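Local coordinates for ancylostoma secreted protein 1 (Necator americanus, PDB 3NT8) that is probably associated with the transition to parasitism of infective hookworm larvae and is a secreted protein built from two CAP domains, at residues R50-L55 with N64-M69; G98-T103 with F149-Y154; P137-T142 with W189-A194. One frame throughout, in Å; residues are numbered along the deposited sequence.

Contact 1: residues R50-L55 with N64-M69; sequences RVAKGL and NPAKNM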
ATOM      1  N   ARG A  50       3.336  -1.395  21.727  1.00 15.76           N
ATOM      2  CA  ARG A  50       3.856  -0.174  22.281  1.00 16.32           C
ATOM      3  C   ARG A  50       3.579   1.034  21.431  1.00 16.52           C
ATOM      4  O   ARG A  50       3.266   2.084  21.982  1.00 18.84           O
ATOM      5  CB  ARG A  50       5.333  -0.253  22.643  1.00 15.45           C
ATOM      6  CG  ARG A  50       5.647  -1.155  23.821  1.00 17.51           C
ATOM      7  CD  ARG A  50       7.074  -1.024  24.222  1.00 22.18           C
ATOM      8  NE  ARG A  50       7.461   0.311  24.727  1.00 29.94           N
ATOM      9  CZ  ARG A  50       7.256   0.817  25.972  1.00 35.99           C
ATOM     10  NH1 ARG A  50       6.580   0.152  26.916  1.00 38.21           N
ATOM     11  NH2 ARG A  50       7.720   2.045  26.290  1.00 37.16           N
ATOM     12  N   VAL A  51       3.696   0.922  20.120  1.00 17.39           N
ATOM     13  CA  VAL A  51       3.441   2.034  19.229  1.00 16.72           C
ATOM     14  C   VAL A  51       1.981   2.359  19.215  1.00 17.95           C
ATOM     15  O   VAL A  51       1.581   3.540  19.404  1.00 19.63           O
ATOM     16  CB  VAL A  51       3.913   1.736  17.780  1.00 18.13           C
ATOM     17  CG1 VAL A  51       3.533   2.916  16.826  1.00 12.21           C
ATOM     18  CG2 VAL A  51       5.409   1.494  17.745  1.00 18.21           C
ATOM     19  N   ALA A  52       1.178   1.326  18.963  1.00 18.83           N
ATOM     20  CA  ALA A  52      -0.268   1.423  18.966  1.00 19.23           C
ATOM     21  C   ALA A  52      -0.800   2.164  20.175  1.00 19.52           C
ATOM     22  O   ALA A  52      -1.654   3.022  20.000  1.00 18.58           O
ATOM     23  CB  ALA A  52      -0.880   0.094  18.865  1.00 19.11           C
ATOM     24  N   LYS A  53      -0.295   1.806  21.370  1.00 20.80           N
ATOM     25  CA  LYS A  53      -0.665   2.392  22.689  1.00 22.10           C
ATOM     26  C   LYS A  53      -0.091   3.805  22.943  1.00 22.73           C
ATOM     27  O   LYS A  53      -0.522   4.485  23.881  1.00 24.02           O
ATOM     28  CB  LYS A  53      -0.242   1.463  23.820  1.00 22.94           C
ATOM     29  CG  LYS A  53      -1.090   0.226  23.909  1.00 24.73           C
ATOM     30  CD  LYS A  53      -1.112  -0.381  25.301  1.00 28.14           C
ATOM     31  CE  LYS A  53      -2.236  -1.463  25.435  1.00 26.89           C
ATOM     32  NZ  LYS A  53      -1.877  -2.450  26.518  1.00 32.69           N
ATOM     33  N   GLY A  54       0.784   4.273  22.043  1.00 22.70           N
ATOM     34  CA  GLY A  54       1.407   5.587  22.158  1.00 23.97           C
ATOM     35  C   GLY A  54       2.500   5.614  23.209  1.00 25.29           C
ATOM     36  O   GLY A  54       2.746   6.660  23.782  1.00 26.11           O
ATOM     37  N   LEU A  55       3.123   4.448  23.475  1.00 24.85           N
ATOM     38  CA  LEU A  55       4.083   4.293  24.555  1.00 24.72           C
ATOM     39  C   LEU A  55       5.553   4.242  24.103  1.00 24.06           C
ATOM     40  O   LEU A  55       6.443   4.226  24.948  1.00 24.06           O
ATOM     41  CB  LEU A  55       3.771   3.029  25.353  1.00 25.37           C
ATOM     42  CG  LEU A  55       2.453   2.987  26.130  1.00 27.48           C
ATOM     43  CD1 LEU A  55       2.236   1.548  26.515  1.00 27.83           C
ATOM     44  CD2 LEU A  55       2.450   3.906  27.389  1.00 29.57           C
ATOM     45  N   ASN A  64       3.426   8.694  17.702  1.00 19.00           N
ATOM     46  CA  ASN A  64       1.973   8.685  17.675  1.00 19.41           C
ATOM     47  C   ASN A  64       1.357   7.299  17.894  1.00 18.86           C
ATOM     48  O   ASN A  64       1.854   6.332  17.343  1.00 19.59           O
ATOM     49  CB  ASN A  64       1.452   9.223  16.328  1.00 18.93           C
ATOM     50  CG  ASN A  64       1.724  10.679  16.147  1.00 18.98           C
ATOM     51  OD1 ASN A  64       1.479  11.457  17.073  1.00 19.06           O
ATOM     52  ND2 ASN A  64       2.273  11.072  14.946  1.00  9.16           N
ATOM     53  N   PRO A  65       0.234   7.212  18.650  1.00 19.70           N
ATOM     54  CA  PRO A  65      -0.559   5.967  18.764  1.00 19.36           C
ATOM     55  C   PRO A  65      -1.132   5.523  17.422  1.00 20.00           C
ATOM     56  O   PRO A  65      -1.282   6.350  16.521  1.00 20.40           O
ATOM     57  CB  PRO A  65      -1.726   6.382  19.658  1.00 19.60           C
ATOM     58  CG  PRO A  65      -1.835   7.877  19.488  1.00 18.89           C
ATOM     59  CD  PRO A  65      -0.365   8.279  19.477  1.00 19.04           C
ATOM     60  N   ALA A  66      -1.505   4.241  17.328  1.00 19.88           N
ATOM     61  CA  ALA A  66      -1.903   3.670  16.072  1.00 19.89           C
ATOM     62  C   ALA A  66      -3.266   3.002  16.092  1.00 20.35           C
ATOM     63  O   ALA A  66      -3.529   2.127  16.929  1.00 21.17           O
ATOM     64  CB  ALA A  66      -0.857   2.670  15.592  1.00 19.81           C
ATOM     65  N   LYS A  67      -4.096   3.329  15.100  1.00 19.00           N
ATOM     66  CA  LYS A  67      -5.280   2.541  14.848  1.00 17.42           C
ATOM     67  C   LYS A  67      -4.926   1.522  13.776  1.00 16.84           C
ATOM     68  O   LYS A  67      -3.921   1.697  13.039  1.00 16.02           O
ATOM     69  CB  LYS A  67      -6.439   3.432  14.416  1.00 16.64           C
ATOM     70  CG  LYS A  67      -6.192   4.313  13.192  1.00 20.27           C
ATOM     71  CD  LYS A  67      -7.494   5.082  12.832  1.00 21.85           C
ATOM     72  CE  LYS A  67      -7.337   5.927  11.566  1.00 26.20           C
ATOM     73  NZ  LYS A  67      -8.416   7.009  11.403  1.00 28.35           N
ATOM     74  N   ASN A  68      -5.735   0.463  13.670  1.00 15.63           N
ATOM     75  CA  ASN A  68      -5.472  -0.604  12.662  1.00 15.09           C
ATOM     76  C   ASN A  68      -4.026  -1.181  12.721  1.00 15.79           C
ATOM     77  O   ASN A  68      -3.435  -1.521  11.717  1.00 15.84           O
ATOM     78  CB  ASN A  68      -5.769  -0.067  11.237  1.00 15.02           C
ATOM     79  CG  ASN A  68      -7.198   0.428  11.067  1.00 12.70           C
ATOM     80  OD1 ASN A  68      -8.123  -0.075  11.702  1.00 20.73           O
ATOM     81  ND2 ASN A  68      -7.390   1.364  10.171  1.00 18.80           N
ATOM     82  N   MET A  69      -3.419  -1.253  13.901  1.00 17.29           N
ATOM     83  CA  MET A  69      -2.103  -1.889  14.009  1.00 16.99           C
ATOM     84  C   MET A  69      -2.297  -3.357  14.187  1.00 17.33           C
ATOM     85  O   MET A  69      -2.802  -3.799  15.233  1.00 17.61           O
ATOM     86  CB  MET A  69      -1.300  -1.337  15.174  1.00 17.10           C
ATOM     87  CG  MET A  69       0.067  -1.990  15.353  1.00 15.12           C
ATOM     88  SD  MET A  69       1.269  -1.653  14.044  1.00 17.02           S
ATOM     89  CE  MET A  69       1.656   0.090  14.206  1.00 21.46           C
TER

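Contact 2: residues G98-T103 with F149-Y154; sequences GVAQNT and FSNMVY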
ATOM      1  N   GLY A  98       6.651 -11.375  -3.108  1.00 33.00           N
ATOM      2  CA  GLY A  98       5.536 -10.970  -2.260  1.00 30.55           C
ATOM      3  C   GLY A  98       5.876 -10.313  -0.928  1.00 28.27           C
ATOM      4  O   GLY A  98       4.972 -10.003  -0.139  1.00 27.38           O
ATOM      5  N   VAL A  99       7.165 -10.072  -0.668  1.00 25.69           N
ATOM      6  CA  VAL A  99       7.590  -9.675   0.676  1.00 23.42           C
ATOM      7  C   VAL A  99       8.670  -8.591   0.701  1.00 22.74           C
ATOM      8  O   VAL A  99       9.437  -8.435  -0.266  1.00 22.18           O
ATOM      9  CB  VAL A  99       8.093 -10.905   1.500  1.00 22.60           C
ATOM     10  CG1 VAL A  99       6.900 -11.885   1.825  1.00 22.49           C
ATOM     11  CG2 VAL A  99       9.283 -11.612   0.747  1.00 19.33           C
ATOM     12  N   ALA A 100       8.707  -7.862   1.824  1.00 20.45           N
ATOM     13  CA  ALA A 100       9.815  -6.969   2.119  1.00 19.18           C
ATOM     14  C   ALA A 100      10.825  -7.722   3.034  1.00 18.20           C
ATOM     15  O   ALA A 100      10.472  -8.656   3.714  1.00 15.20           O
ATOM     16  CB  ALA A 100       9.283  -5.722   2.783  1.00 19.76           C
ATOM     17  N   GLN A 101      12.073  -7.306   3.024  1.00 17.69           N
ATOM     18  CA  GLN A 101      13.091  -8.004   3.751  1.00 19.21           C
ATOM     19  C   GLN A 101      13.979  -7.090   4.596  1.00 19.22           C
ATOM     20  O   GLN A 101      14.392  -6.049   4.160  1.00 20.02           O
ATOM     21  CB  GLN A 101      13.976  -8.819   2.781  1.00 20.04           C
ATOM     22  CG  GLN A 101      15.106  -9.578   3.455  1.00 22.36           C
ATOM     23  CD  GLN A 101      15.874 -10.452   2.477  1.00 25.31           C
ATOM     24  OE1 GLN A 101      15.751 -10.314   1.251  1.00 31.86           O
ATOM     25  NE2 GLN A 101      16.686 -11.304   3.003  1.00 27.72           N
ATOM     26  N   ASN A 102      14.268  -7.557   5.804  1.00 19.67           N
ATOM     27  CA  ASN A 102      15.203  -6.969   6.717  1.00 19.98           C
ATOM     28  C   ASN A 102      16.374  -7.937   6.906  1.00 20.90           C
ATOM     29  O   ASN A 102      16.167  -9.143   7.049  1.00 20.69           O
ATOM     30  CB  ASN A 102      14.519  -6.752   8.062  1.00 19.69           C
ATOM     31  CG  ASN A 102      13.923  -5.362   8.220  1.00 17.68           C
ATOM     32  OD1 ASN A 102      14.090  -4.506   7.379  1.00 20.64           O
ATOM     33  ND2 ASN A 102      13.195  -5.154   9.315  1.00 14.74           N
ATOM     34  N   THR A 103      17.592  -7.407   6.933  1.00 22.59           N
ATOM     35  CA  THR A 103      18.789  -8.240   6.932  1.00 25.20           C
ATOM     36  C   THR A 103      19.942  -7.622   7.761  1.00 25.44           C
ATOM     37  O   THR A 103      20.090  -6.360   7.873  1.00 25.30           O
ATOM     38  CB  THR A 103      19.274  -8.568   5.458  1.00 26.69           C
ATOM     39  OG1 THR A 103      20.307  -9.546   5.534  1.00 32.54           O
ATOM     40  CG2 THR A 103      19.835  -7.326   4.770  1.00 27.71           C
ATOM     41  N   PHE A 149      13.080  -0.125  10.399  1.00 16.35           N
ATOM     42  CA  PHE A 149      11.982   0.157  11.309  1.00 16.72           C
ATOM     43  C   PHE A 149      10.627   0.102  10.631  1.00 15.93           C
ATOM     44  O   PHE A 149       9.714  -0.438  11.231  1.00 15.94           O
ATOM     45  CB  PHE A 149      12.203   1.517  12.016  1.00 18.23           C
ATOM     46  CG  PHE A 149      10.982   2.044  12.791  1.00 19.13           C
ATOM     47  CD1 PHE A 149      10.718   1.595  14.079  1.00 20.10           C
ATOM     48  CD2 PHE A 149      10.116   3.000  12.227  1.00 19.76           C
ATOM     49  CE1 PHE A 149       9.605   2.069  14.815  1.00 20.31           C
ATOM     50  CE2 PHE A 149       8.987   3.512  12.952  1.00 18.16           C
ATOM     51  CZ  PHE A 149       8.725   3.039  14.241  1.00 20.38           C
ATOM     52  N   SER A 150      10.520   0.594   9.395  1.00 14.68           N
ATOM     53  CA  SER A 150       9.288   0.609   8.595  1.00 15.09           C
ATOM     54  C   SER A 150       8.672  -0.758   8.323  1.00 15.61           C
ATOM     55  O   SER A 150       7.452  -0.909   8.479  1.00 16.88           O
ATOM     56  CB  SER A 150       9.469   1.416   7.297  1.00 13.60           C
ATOM     57  OG  SER A 150      10.174   0.720   6.278  1.00 16.58           O
ATOM     58  N   ASN A 151       9.505  -1.761   7.999  1.00 15.41           N
ATOM     59  CA  ASN A 151       9.066  -3.149   7.871  1.00 14.53           C
ATOM     60  C   ASN A 151       8.580  -3.747   9.166  1.00 14.88           C
ATOM     61  O   ASN A 151       7.620  -4.488   9.159  1.00 13.93           O
ATOM     62  CB  ASN A 151      10.128  -4.106   7.234  1.00 15.32           C
ATOM     63  CG  ASN A 151      10.585  -3.623   5.868  1.00 14.91           C
ATOM     64  OD1 ASN A 151       9.760  -3.223   5.076  1.00 17.74           O
ATOM     65  ND2 ASN A 151      11.910  -3.588   5.631  1.00 17.09           N
ATOM     66  N   MET A 152       9.207  -3.388  10.270  1.00 15.23           N
ATOM     67  CA  MET A 152       8.810  -3.950  11.575  1.00 14.44           C
ATOM     68  C   MET A 152       7.458  -3.408  12.042  1.00 14.18           C
ATOM     69  O   MET A 152       6.683  -4.148  12.646  1.00 14.60           O
ATOM     70  CB  MET A 152       9.881  -3.695  12.633  1.00 11.84           C
ATOM     71  CG  MET A 152      11.207  -4.324  12.321  1.00 13.58           C
ATOM     72  SD  MET A 152      12.400  -4.362  13.718  1.00 16.91           S
ATOM     73  CE  MET A 152      11.469  -5.295  14.966  1.00  7.10           C
ATOM     74  N   VAL A 153       7.186  -2.139  11.747  1.00 14.30           N
ATOM     75  CA  VAL A 153       6.105  -1.384  12.365  1.00 13.69           C
ATOM     76  C   VAL A 153       4.895  -1.279  11.458  1.00 15.24           C
ATOM     77  O   VAL A 153       3.790  -0.911  11.938  1.00 17.67           O
ATOM     78  CB  VAL A 153       6.600   0.046  12.861  1.00 13.26           C
ATOM     79  CG1 VAL A 153       6.549   1.039  11.765  1.00 14.68           C
ATOM     80  CG2 VAL A 153       5.764   0.579  13.973  1.00  8.18           C
ATOM     81  N   TYR A 154       5.057  -1.597  10.162  1.00 14.82           N
ATOM     82  CA  TYR A 154       4.023  -1.285   9.197  1.00 15.09           C
ATOM     83  C   TYR A 154       2.673  -1.876   9.526  1.00 14.96           C
ATOM     84  O   TYR A 154       2.506  -3.076   9.551  1.00 16.10           O
ATOM     85  CB  TYR A 154       4.462  -1.687   7.768  1.00 16.27           C
ATOM     86  CG  TYR A 154       3.546  -1.150   6.686  1.00 17.09           C
ATOM     87  CD1 TYR A 154       3.383   0.231   6.511  1.00 17.32           C
ATOM     88  CD2 TYR A 154       2.837  -2.015   5.854  1.00 13.61           C
ATOM     89  CE1 TYR A 154       2.511   0.743   5.503  1.00 17.08           C
ATOM     90  CE2 TYR A 154       2.024  -1.532   4.873  1.00 19.55           C
ATOM     91  CZ  TYR A 154       1.843  -0.158   4.710  1.00 19.21           C
ATOM     92  OH  TYR A 154       1.007   0.259   3.708  1.00 27.04           O
TER

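Contact 3: residues P137-T142 with W189-A194; sequences PDNKYT and WETGQA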
ATOM      1  N   PRO A 137       5.593  14.007  11.199  1.00 31.37           N
ATOM      2  CA  PRO A 137       4.346  14.254  11.959  1.00 30.98           C
ATOM      3  C   PRO A 137       3.122  13.371  11.554  1.00 30.37           C
ATOM      4  O   PRO A 137       2.184  13.206  12.406  1.00 30.35           O
ATOM      5  CB  PRO A 137       4.082  15.759  11.730  1.00 32.56           C
ATOM      6  CG  PRO A 137       4.744  16.060  10.349  1.00 32.78           C
ATOM      7  CD  PRO A 137       6.004  15.179  10.386  1.00 31.03           C
ATOM      8  N   ASP A 138       3.125  12.825  10.316  1.00 27.27           N
ATOM      9  CA  ASP A 138       2.063  11.940   9.841  1.00 24.93           C
ATOM     10  C   ASP A 138       2.518  10.427   9.818  1.00 24.25           C
ATOM     11  O   ASP A 138       1.842   9.571   9.262  1.00 22.12           O
ATOM     12  CB  ASP A 138       1.576  12.374   8.463  1.00 26.13           C
ATOM     13  CG  ASP A 138       1.006  13.804   8.437  1.00 28.28           C
ATOM     14  OD1 ASP A 138       0.523  14.303   9.494  1.00 27.05           O
ATOM     15  OD2 ASP A 138       1.032  14.409   7.328  1.00 29.04           O
ATOM     16  N   ASN A 139       3.646  10.134  10.476  1.00 23.00           N
ATOM     17  CA  ASN A 139       4.241   8.816  10.524  1.00 22.32           C
ATOM     18  C   ASN A 139       4.650   8.372   9.129  1.00 22.77           C
ATOM     19  O   ASN A 139       4.702   7.166   8.840  1.00 20.38           O
ATOM     20  CB  ASN A 139       3.311   7.802  11.213  1.00 22.85           C
ATOM     21  CG  ASN A 139       2.482   8.425  12.352  1.00 20.67           C
ATOM     22  OD1 ASN A 139       2.998   9.089  13.251  1.00 21.66           O
ATOM     23  ND2 ASN A 139       1.182   8.228  12.285  1.00 19.14           N
ATOM     24  N   LYS A 140       4.919   9.356   8.254  1.00 21.75           N
ATOM     25  CA  LYS A 140       5.222   9.027   6.854  1.00 23.74           C
ATOM     26  C   LYS A 140       6.624   8.561   6.680  1.00 24.00           C
ATOM     27  O   LYS A 140       7.538   9.108   7.332  1.00 25.05           O
ATOM     28  CB  LYS A 140       4.913  10.184   5.879  1.00 23.54           C
ATOM     29  CG  LYS A 140       3.416  10.453   5.752  1.00 23.95           C
ATOM     30  CD  LYS A 140       3.057  11.684   4.940  1.00 28.67           C
ATOM     31  CE  LYS A 140       1.539  11.636   4.669  1.00 30.20           C
ATOM     32  NZ  LYS A 140       1.160  12.949   4.042  1.00 37.34           N
ATOM     33  N   TYR A 141       6.810   7.575   5.796  1.00 24.37           N
ATOM     34  CA  TYR A 141       8.173   7.090   5.461  1.00 25.13           C
ATOM     35  C   TYR A 141       8.857   8.110   4.567  1.00 26.18           C
ATOM     36  O   TYR A 141       8.312   8.501   3.508  1.00 26.36           O
ATOM     37  CB  TYR A 141       8.162   5.741   4.716  1.00 22.23           C
ATOM     38  CG  TYR A 141       9.562   5.190   4.494  1.00 22.61           C
ATOM     39  CD1 TYR A 141      10.215   4.458   5.509  1.00 21.09           C
ATOM     40  CD2 TYR A 141      10.232   5.379   3.287  1.00 19.03           C
ATOM     41  CE1 TYR A 141      11.519   3.932   5.318  1.00 24.21           C
ATOM     42  CE2 TYR A 141      11.527   4.891   3.075  1.00 19.84           C
ATOM     43  CZ  TYR A 141      12.158   4.183   4.104  1.00 23.63           C
ATOM     44  OH  TYR A 141      13.375   3.655   3.922  1.00 25.63           O
ATOM     45  N   THR A 142      10.072   8.494   4.958  1.00 28.58           N
ATOM     46  CA  THR A 142      10.881   9.444   4.176  1.00 29.67           C
ATOM     47  C   THR A 142      12.308   8.912   4.055  1.00 30.99           C
ATOM     48  O   THR A 142      13.177   9.563   3.449  1.00 32.33           O
ATOM     49  CB  THR A 142      10.907  10.861   4.795  1.00 29.01           C
ATOM     50  OG1 THR A 142      11.167  10.772   6.205  1.00 30.84           O
ATOM     51  CG2 THR A 142       9.613  11.613   4.519  1.00 29.81           C
ATOM     52  N   TRP A 189       1.819   4.020   9.683  1.00 18.68           N
ATOM     53  CA  TRP A 189       0.565   3.697  10.383  1.00 18.84           C
ATOM     54  C   TRP A 189      -0.273   4.981  10.467  1.00 20.07           C
ATOM     55  O   TRP A 189       0.238   6.134  10.335  1.00 18.72           O
ATOM     56  CB  TRP A 189       0.834   3.085  11.827  1.00 16.85           C
ATOM     57  CG  TRP A 189       1.451   4.098  12.804  1.00 17.58           C
ATOM     58  CD1 TRP A 189       0.773   4.979  13.643  1.00 18.54           C
ATOM     59  CD2 TRP A 189       2.850   4.325  13.058  1.00 16.78           C
ATOM     60  NE1 TRP A 189       1.665   5.707  14.407  1.00 15.25           N
ATOM     61  CE2 TRP A 189       2.944   5.324  14.070  1.00 17.77           C
ATOM     62  CE3 TRP A 189       4.029   3.765  12.556  1.00 13.46           C
ATOM     63  CZ2 TRP A 189       4.170   5.813  14.522  1.00 17.08           C
ATOM     64  CZ3 TRP A 189       5.245   4.228  13.045  1.00 17.17           C
ATOM     65  CH2 TRP A 189       5.306   5.269  13.994  1.00 17.16           C
ATOM     66  N   GLU A 190      -1.551   4.808  10.784  1.00 21.94           N
ATOM     67  CA  GLU A 190      -2.423   5.976  10.923  1.00 23.48           C
ATOM     68  C   GLU A 190      -2.562   6.352  12.355  1.00 21.83           C
ATOM     69  O   GLU A 190      -2.773   5.512  13.207  1.00 22.38           O
ATOM     70  CB  GLU A 190      -3.784   5.715  10.269  1.00 24.33           C
ATOM     71  CG  GLU A 190      -3.695   5.751   8.727  1.00 30.78           C
ATOM     72  CD  GLU A 190      -5.044   5.631   8.034  1.00 34.41           C
ATOM     73  OE1 GLU A 190      -5.849   4.736   8.390  1.00 36.95           O
ATOM     74  OE2 GLU A 190      -5.272   6.442   7.107  1.00 39.00           O
ATOM     75  N   THR A 191      -2.385   7.628  12.644  1.00 23.58           N
ATOM     76  CA  THR A 191      -2.573   8.129  14.026  1.00 22.05           C
ATOM     77  C   THR A 191      -4.055   7.901  14.464  1.00 22.74           C
ATOM     78  O   THR A 191      -5.007   8.280  13.755  1.00 22.55           O
ATOM     79  CB  THR A 191      -2.089   9.606  14.172  1.00 22.43           C
ATOM     80  OG1 THR A 191      -0.780   9.767  13.623  1.00 17.03           O
ATOM     81  CG2 THR A 191      -2.007  10.032  15.613  1.00 21.94           C
ATOM     82  N   GLY A 192      -4.234   7.221  15.598  1.00 22.20           N
ATOM     83  CA  GLY A 192      -5.537   7.161  16.236  1.00 23.53           C
ATOM     84  C   GLY A 192      -5.433   6.332  17.469  1.00 24.72           C
ATOM     85  O   GLY A 192      -4.349   5.849  17.789  1.00 25.99           O
ATOM     86  N   GLN A 193      -6.519   6.195  18.224  1.00 25.81           N
ATOM     87  CA  GLN A 193      -6.531   5.236  19.324  1.00 25.87           C
ATOM     88  C   GLN A 193      -6.418   3.782  18.830  1.00 25.27           C
ATOM     89  O   GLN A 193      -6.992   3.404  17.833  1.00 23.68           O
ATOM     90  CB  GLN A 193      -7.825   5.370  20.125  1.00 26.89           C
ATOM     91  CG  GLN A 193      -7.773   4.767  21.531  1.00 28.24           C
ATOM     92  CD  GLN A 193      -9.134   4.763  22.231  1.00 34.03           C
ATOM     93  OE1 GLN A 193     -10.210   4.826  21.582  1.00 35.48           O
ATOM     94  NE2 GLN A 193      -9.100   4.673  23.554  1.00 36.06           N
ATOM     95  N   ALA A 194      -5.722   2.965  19.609  1.00 25.32           N
ATOM     96  CA  ALA A 194      -5.606   1.550  19.345  1.00 25.17           C
ATOM     97  C   ALA A 194      -6.977   0.901  19.477  1.00 25.53           C
ATOM     98  O   ALA A 194      -7.823   1.409  20.212  1.00 26.55           O
ATOM     99  CB  ALA A 194      -4.643   0.942  20.321  1.00 24.56           C
TER
HETATM  100  O   HOH W   1      -0.030  12.502  13.541  1.00 20.13           O

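Contact 1: residues R50-L55 with N64-M69
Ala52 O accepts the backbone N-H of Ala66 at 2.9 Å, a nearly straight bond (164° at the hydrogen) that ties the end of helix 34-52 to the following segment. One residue back, Pro65 CA points its hydrogen at Val51 O, 3.3 Å away with 169° at H, a CA-H...O contact. The proline ring has no N-H to offer, and its CB lies 3.4 Å from Ala52 O. The small methyl groups let the backbones come close: Ala66 CB sits 3.6 Å from Ala52 CA, and Ala52 CB meets Met69 CB at 4.0 Å. Met69 carries CG anti to its backbone N (chi1 179°), then bends twice, and its CE ends 4.3 Å from Val51 CG1. The helix finishes in a Schellman motif at Gly54, whose positive phi suits a residue without a side chain; Gly54 N bonds back to Val51 O and Leu55 N to Arg50 O. Within the first CAP domain this joins the helix terminus to short strand 66-67, which pairs antiparallel with strand 190-191. Trp189 packs on Val51, Ala66 and Met69, while Val153 of helix 147-153 touches both Val51 and Met69. Lys53, exposed, forms a salt bridge through NZ with Asp211.

Contact 2: residues G98-T103 with F149-Y154
Asn151 ND2 donates to Asn102 OD1 at 2.9 Å with 168° at the hydrogen, a straight bond between two buried amides. The acceptor lies in the amide plane of Asn151, but the donor stands above the carbonyl plane of Asn102, 53° out of it; the two amide planes are steeply turned against each other. Asn151 CG is anti to its carbonyl carbon, and its other branch, OD1, comes 3.4 Å from Ala100 CB; a methyl this small lets the amide reach the strand. Asn102 uses both ends of its side chain: while OD1 receives Asn151, ND2 donates to Ala148 O and makes a weak bond to Tyr177 OH. These partners fix which way round the amide is turned, and asparagine suits the place by giving and accepting at once. Met152 CG lies 3.7 Å from Asn102 ND2, its side chain crossing that of Asn102 at about a right angle. Met152 also touches Trp126 of helix 119-127 and Phe43 and His44 of helix 34-52. Tyr177 and Tyr182 also pack on Asn151. The axes of strand 100-103 and helix 149-153 come within 8.6 Å, their directions 121° apart, the layering of a helix on the central sheet in the alpha-beta-alpha sandwich of a CAP domain.

Contact 3: residues P137-T142 with W189-A194
In the first CAP domain of the protein, the loop between helices 129-133 and 147-153 is fastened to the segment carrying short strand 190-191, and Asn139 does the fastening by laying its amide on the indole of Trp189. The two planes are 15° apart and stacked. Asn139 CB sits over the centre of the six-membered ring, 3.9 Å from its centroid, in a CH-pi contact, while Asn139 CG lies 3.5 Å from Trp189 NE1. Trp189 CG stands between its own backbone N and carbonyl carbon (chi1 67°). Asn139 ND2 spends both hydrogens on the other segment: one goes to Trp189 O at 3.0 Å, arriving above the carbonyl plane, and the other to Thr191 OG1 at 2.8 Å. The other branch of the amide, OD1, accepts from Asn64 ND2, so three bonds define its rotation. Asparagine suits this position doubly, since its flat amide can stack while its polar ends bond, and it tolerates the positive phi (63°) of the turn. Thr191 OG1 also meets a water, at 2.8 Å, that donates to Pro137 O and bridges the exposed edge. Lys140 NZ and Asp138 OD2 form a salt bridge within the loop. Elsewhere on its indole, Trp189 touches Phe149 and Val153 of helix 147-153, and its side chain also meets helix 34-52 and strand 66-67, while Glu190 and Gly192 pair through their backbones with Lys67 and Pro65.

How the contacts relate
Contact 2 is the buried one, joining helix 147-153 to an outermost strand of the four-stranded sheet, whereas contacts 1 and 3 are partly buried and lie together, their centres about 9 Å apart. These two share the small sheet of strands 66-67 and 190-191, and an Asn-Asn bond joins them. Their chemistry differs: backbone and small apolar groups close contact 1, an amide-on-indole stack with a bridging water serves contact 3, and a single amide pair bonds across contact 2. Helix 147-153 connects all three: besides packing on contact 1, it reaches contact 3 through Ser150 on Tyr141 and Val153 on Trp189.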